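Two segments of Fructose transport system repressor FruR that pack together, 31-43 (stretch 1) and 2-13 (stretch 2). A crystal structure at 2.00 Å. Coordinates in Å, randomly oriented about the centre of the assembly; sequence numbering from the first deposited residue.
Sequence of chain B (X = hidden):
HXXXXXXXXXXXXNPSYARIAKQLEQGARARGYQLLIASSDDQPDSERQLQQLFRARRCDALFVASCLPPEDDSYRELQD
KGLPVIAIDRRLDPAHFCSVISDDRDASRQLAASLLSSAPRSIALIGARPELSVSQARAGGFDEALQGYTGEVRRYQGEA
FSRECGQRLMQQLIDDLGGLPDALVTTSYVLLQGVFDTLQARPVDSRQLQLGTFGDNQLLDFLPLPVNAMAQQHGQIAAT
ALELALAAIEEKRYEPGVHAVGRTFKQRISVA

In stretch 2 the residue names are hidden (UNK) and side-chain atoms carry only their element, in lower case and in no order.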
# COMPACT_ATOMS: atom_id res chain seq x y z
N ARG B 31 1.97 6.52 -22.67
CA ARG B 31 3.04 7.09 -23.48
C ARG B 31 3.91 6.02 -24.14
O ARG B 31 4.83 6.34 -24.89
CB ARG B 31 3.90 8.03 -22.64
CG ARG B 31 3.20 9.32 -22.29
CD ARG B 31 2.84 10.11 -23.55
NE ARG B 31 4.02 10.60 -24.24
CZ ARG B 31 4.57 11.79 -24.01
NH1 ARG B 31 4.04 12.60 -23.11
NH2 ARG B 31 5.66 12.17 -24.67
N GLY B 32 3.62 4.75 -23.86
CA GLY B 32 4.36 3.66 -24.45
C GLY B 32 5.54 3.19 -23.62
O GLY B 32 6.45 2.52 -24.14
N TYR B 33 5.55 3.53 -22.33
CA TYR B 33 6.61 3.10 -21.43
C TYR B 33 6.08 2.14 -20.37
O TYR B 33 4.94 2.27 -19.93
CB TYR B 33 7.24 4.31 -20.72
CG TYR B 33 8.00 5.24 -21.64
CD1 TYR B 33 9.38 5.16 -21.73
CD2 TYR B 33 7.33 6.18 -22.40
CE1 TYR B 33 10.08 6.01 -22.58
CE2 TYR B 33 8.02 7.03 -23.25
CZ TYR B 33 9.40 6.94 -23.33
OH TYR B 33 10.08 7.78 -24.17
N GLN B 34 6.91 1.19 -19.96
CA GLN B 34 6.59 0.31 -18.84
C GLN B 34 7.33 0.80 -17.59
O GLN B 34 8.43 1.32 -17.69
CB GLN B 34 6.97 -1.14 -19.15
CG GLN B 34 6.39 -1.68 -20.45
CD GLN B 34 4.89 -1.86 -20.40
OE1 GLN B 34 4.19 -1.60 -21.38
NE2 GLN B 34 4.38 -2.30 -19.26
N LEU B 35 6.73 0.62 -16.43
CA LEU B 35 7.37 1.01 -15.18
C LEU B 35 7.82 -0.21 -14.37
O LEU B 35 7.04 -1.12 -14.12
CB LEU B 35 6.42 1.87 -14.33
CG LEU B 35 6.99 2.47 -13.05
CD1 LEU B 35 7.99 3.58 -13.37
CD2 LEU B 35 5.89 2.99 -12.14
N LEU B 36 9.09 -0.21 -13.97
CA LEU B 36 9.60 -1.23 -13.07
C LEU B 36 9.85 -0.61 -11.70
O LEU B 36 10.54 0.40 -11.58
CB LEU B 36 10.88 -1.87 -13.61
CG LEU B 36 10.73 -2.66 -14.91
CD1 LEU B 36 12.10 -3.11 -15.41
CD2 LEU B 36 9.81 -3.85 -14.72
N ILE B 37 9.29 -1.24 -10.68
CA ILE B 37 9.35 -0.71 -9.33
C ILE B 37 10.25 -1.58 -8.45
O ILE B 37 10.26 -2.81 -8.56
CB ILE B 37 7.94 -0.62 -8.72
CG1 ILE B 37 7.09 0.34 -9.56
CG2 ILE B 37 8.01 -0.18 -7.27
CD1 ILE B 37 5.60 0.23 -9.28
N ALA B 38 11.03 -0.92 -7.60
CA ALA B 38 11.88 -1.62 -6.66
C ALA B 38 11.89 -0.86 -5.34
O ALA B 38 11.75 0.36 -5.32
CB ALA B 38 13.28 -1.75 -7.21
N SER B 39 12.05 -1.60 -4.24
CA SER B 39 12.02 -0.99 -2.92
C SER B 39 13.36 -1.10 -2.21
O SER B 39 13.94 -2.18 -2.13
CB SER B 39 10.91 -1.61 -2.06
OG SER B 39 11.02 -1.17 -0.72
N SER B 40 13.84 0.03 -1.69
CA SER B 40 15.10 0.09 -0.96
C SER B 40 14.89 -0.27 0.50
O SER B 40 15.85 -0.55 1.23
CB SER B 40 15.66 1.51 -1.03
OG SER B 40 14.84 2.39 -0.27
N ASP B 41 13.64 -0.23 0.94
CA ASP B 41 13.33 -0.42 2.35
C ASP B 41 14.00 0.67 3.20
O ASP B 41 14.28 0.45 4.38
CB ASP B 41 13.76 -1.80 2.82
CG ASP B 41 12.65 -2.55 3.52
OD1 ASP B 41 12.48 -2.34 4.74
OD2 ASP B 41 11.95 -3.34 2.85
N ASP B 42 14.25 1.82 2.59
CA ASP B 42 14.90 2.94 3.27
C ASP B 42 16.30 2.59 3.79
O ASP B 42 16.82 3.26 4.68
CB ASP B 42 14.02 3.48 4.40
CG ASP B 42 13.66 4.95 4.22
OD1 ASP B 42 14.36 5.63 3.44
OD2 ASP B 42 12.70 5.42 4.85
N GLN B 43 16.90 1.54 3.23
CA GLN B 43 18.26 1.16 3.58
C GLN B 43 19.23 1.57 2.47
O GLN B 43 19.08 1.14 1.32
CB GLN B 43 18.35 -0.35 3.81
CG GLN B 43 17.33 -0.90 4.79
CD GLN B 43 17.65 -0.54 6.23
OE1 GLN B 43 18.60 -1.04 6.81
NE2 GLN B 43 16.84 0.35 6.81
N UNK B 2 15.14 1.34 -23.91
CA UNK B 2 14.37 0.18 -23.48
C UNK B 2 12.88 0.49 -23.37
O UNK B 2 12.05 -0.42 -23.25
o UNK B 2 14.75 0.72 -21.15
c UNK B 2 16.31 -0.79 -22.20
c UNK B 2 14.86 -0.34 -22.11
N UNK B 3 12.56 1.78 -23.40
CA UNK B 3 11.19 2.24 -23.16
C UNK B 3 10.64 1.69 -21.85
O UNK B 3 9.48 1.31 -21.75
c UNK B 3 10.28 1.88 -24.32
c UNK B 3 9.63 2.54 -26.63
n UNK B 3 10.09 3.12 -27.88
n UNK B 3 10.07 3.35 -30.17
c UNK B 3 9.61 2.77 -29.07
c UNK B 3 10.75 2.48 -25.62
n UNK B 3 8.67 1.85 -29.15
N UNK B 4 11.51 1.64 -20.85
CA UNK B 4 11.11 1.30 -19.50
C UNK B 4 11.65 2.37 -18.56
O UNK B 4 12.72 2.93 -18.79
c UNK B 4 11.64 -0.08 -19.07
o UNK B 4 13.07 -0.05 -19.00
c UNK B 4 11.23 -1.15 -20.07
N UNK B 5 10.89 2.66 -17.52
CA UNK B 5 11.30 3.61 -16.51
C UNK B 5 11.41 2.86 -15.19
O UNK B 5 10.65 1.93 -14.93
c UNK B 5 10.89 6.11 -18.37
c UNK B 5 9.77 5.33 -17.70
c UNK B 5 8.55 6.22 -17.47
c UNK B 5 10.25 4.72 -16.39
N UNK B 6 12.38 3.25 -14.36
CA UNK B 6 12.52 2.64 -13.04
C UNK B 6 12.02 3.56 -11.95
O UNK B 6 12.09 4.78 -12.08
N UNK B 7 11.53 2.98 -10.85
CA UNK B 7 11.14 3.75 -9.69
C UNK B 7 11.66 3.08 -8.42
O UNK B 7 11.25 1.98 -8.07
c UNK B 7 9.13 4.84 -8.53
c UNK B 7 8.22 6.57 -6.53
c UNK B 7 9.61 3.91 -9.62
c UNK B 7 9.55 6.59 -6.91
c UNK B 7 10.00 5.73 -7.91
c UNK B 7 7.34 5.69 -7.15
c UNK B 7 7.80 4.84 -8.15
N UNK B 8 12.60 3.74 -7.75
CA UNK B 8 13.10 3.28 -6.47
C UNK B 8 12.36 4.02 -5.37
O UNK B 8 12.47 5.24 -5.25
c UNK B 8 16.90 3.07 -7.29
c UNK B 8 15.06 3.25 -4.90
c UNK B 8 14.60 3.57 -6.32
c UNK B 8 15.41 2.77 -7.33
N UNK B 9 11.62 3.28 -4.55
CA UNK B 9 10.90 3.89 -3.44
C UNK B 9 11.29 3.22 -2.11
O UNK B 9 11.82 2.11 -2.10
c UNK B 9 8.56 1.66 -2.82
c UNK B 9 9.39 3.85 -3.69
c UNK B 9 7.45 2.71 -4.79
c UNK B 9 8.77 2.51 -4.06
N UNK B 10 11.06 3.92 -0.99
CA UNK B 10 11.55 3.43 0.30
C UNK B 10 10.72 2.30 0.89
O UNK B 10 11.26 1.47 1.61
c UNK B 10 11.45 4.66 1.20
c UNK B 10 11.27 5.82 0.29
c UNK B 10 10.52 5.28 -0.88
N UNK B 11 9.42 2.28 0.60
CA UNK B 11 8.52 1.38 1.31
C UNK B 11 7.28 1.06 0.50
O UNK B 11 6.42 1.92 0.28
o UNK B 11 7.00 1.40 4.66
o UNK B 11 7.02 -0.10 3.06
c UNK B 11 8.14 1.98 2.66
c UNK B 11 7.33 1.02 3.52
N UNK B 12 7.18 -0.19 0.07
CA UNK B 12 6.04 -0.65 -0.71
C UNK B 12 4.73 -0.56 0.06
O UNK B 12 3.66 -0.45 -0.53
c UNK B 12 6.27 -2.10 -1.15
c UNK B 12 7.75 -3.78 -2.29
c UNK B 12 7.36 -2.31 -2.19
c UNK B 12 6.90 -1.78 -3.54
N UNK B 13 4.82 -0.60 1.39
CA UNK B 13 3.62 -0.59 2.22
C UNK B 13 3.10 0.82 2.51
O UNK B 13 1.99 0.99 3.01
o UNK B 13 4.58 -2.93 5.65
o UNK B 13 3.99 -4.81 4.69
c UNK B 13 3.86 -1.35 3.52
c UNK B 13 3.94 -2.86 3.35
c UNK B 13 4.19 -3.58 4.66
O HOH W 1 7.51 -0.37 -23.58
O HOH W 2 9.29 -1.84 0.98

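At position 2 one carbon bears an oxygen and a carbon, and none of them touches stretch 1. It is Thr 2, whose hydroxyl serves its own stretch, as the next position but one makes clear. At position 3 three carbons, a nitrogen and a carbon with two more nitrogens follow the backbone, and the CB lies 3.9 Å from Gly 32 O; this is Arg 3. The guanidinium runs on beyond reach of stretch 1, and the residue as a whole is exposed, which suits a charged side chain.

Position 4 again has one carbon carrying an oxygen and a carbon, the latter near Gln 34. It is Thr 4, a beta-branched residue well suited to a strand; its OG1 donates to Thr 2 OG1 at 2.8 Å, satisfying a buried hydroxyl, and its CG2 lies 4.4 Å from Gln 34 CB. Position 5 shows four carbons forked at the second, buried against Tyr 33 and Leu 35. This is Leu 5: CD2 meets Tyr 33 CD1 at 3.8 Å and CB meets Leu 35 CD1 at 3.9 Å, so an apolar side chain fits.

Position 6 has no side-chain atoms, and its backbone pairs with Leu 36, whose side chain lies on the face that a CB here would join; it is Gly 6. Position 7 has one carbon, 4.1 Å as CB from Leu 35 CD1, and then a six-carbon ring without a hydroxyl: Phe 7. The end of this apolar side chain leads away from stretch 1 in a buried setting.

Position 8, four carbons forked at the first with one arm two carbons long, approaches Ser 40. It is Ile 8, beta-branched and apolar, suited to a buried strand position; its CG2 lies 4.3 Å from Ser 40 CB. Position 9, four carbons forked at the second, touches Ile 37 and is Leu 9, apolar and buried, its CD2 3.8 Å from Ile 37 CG2.

Position 10 closes three carbons onto its own nitrogen, its CB 3.8 Å from Asp 42 CG: Pro 10, lacking an N-H just where the cross-strand bonds have ended. Position 11 has two carbons, the second with two oxygens, pointing away: Asp 11, whose OD1 accepts from the backbone N of position 13 at 2.8 Å. Position 12, four carbons forked at the second, turns in to Ser 39 and Ile 37; buried and apolar, it is Leu 12, its CG 3.6 Å from Ser 39 CB. Position 13, three carbons ending in two oxygens and free of stretch 1, is Glu 13.

The contact is a parallel strand pair. Seven backbone hydrogen bonds alternate across it, from Gln 34 N to Arg 3 O (3.1 Å) through Ser 40 N to Leu 9 O (2.9 Å). Apolar packing of Leu 35 and Ile 37 with Leu 5, Phe 7 and Leu 9 reinforces one face.

Stretch 2 2-13: TRTLGFILPDLE
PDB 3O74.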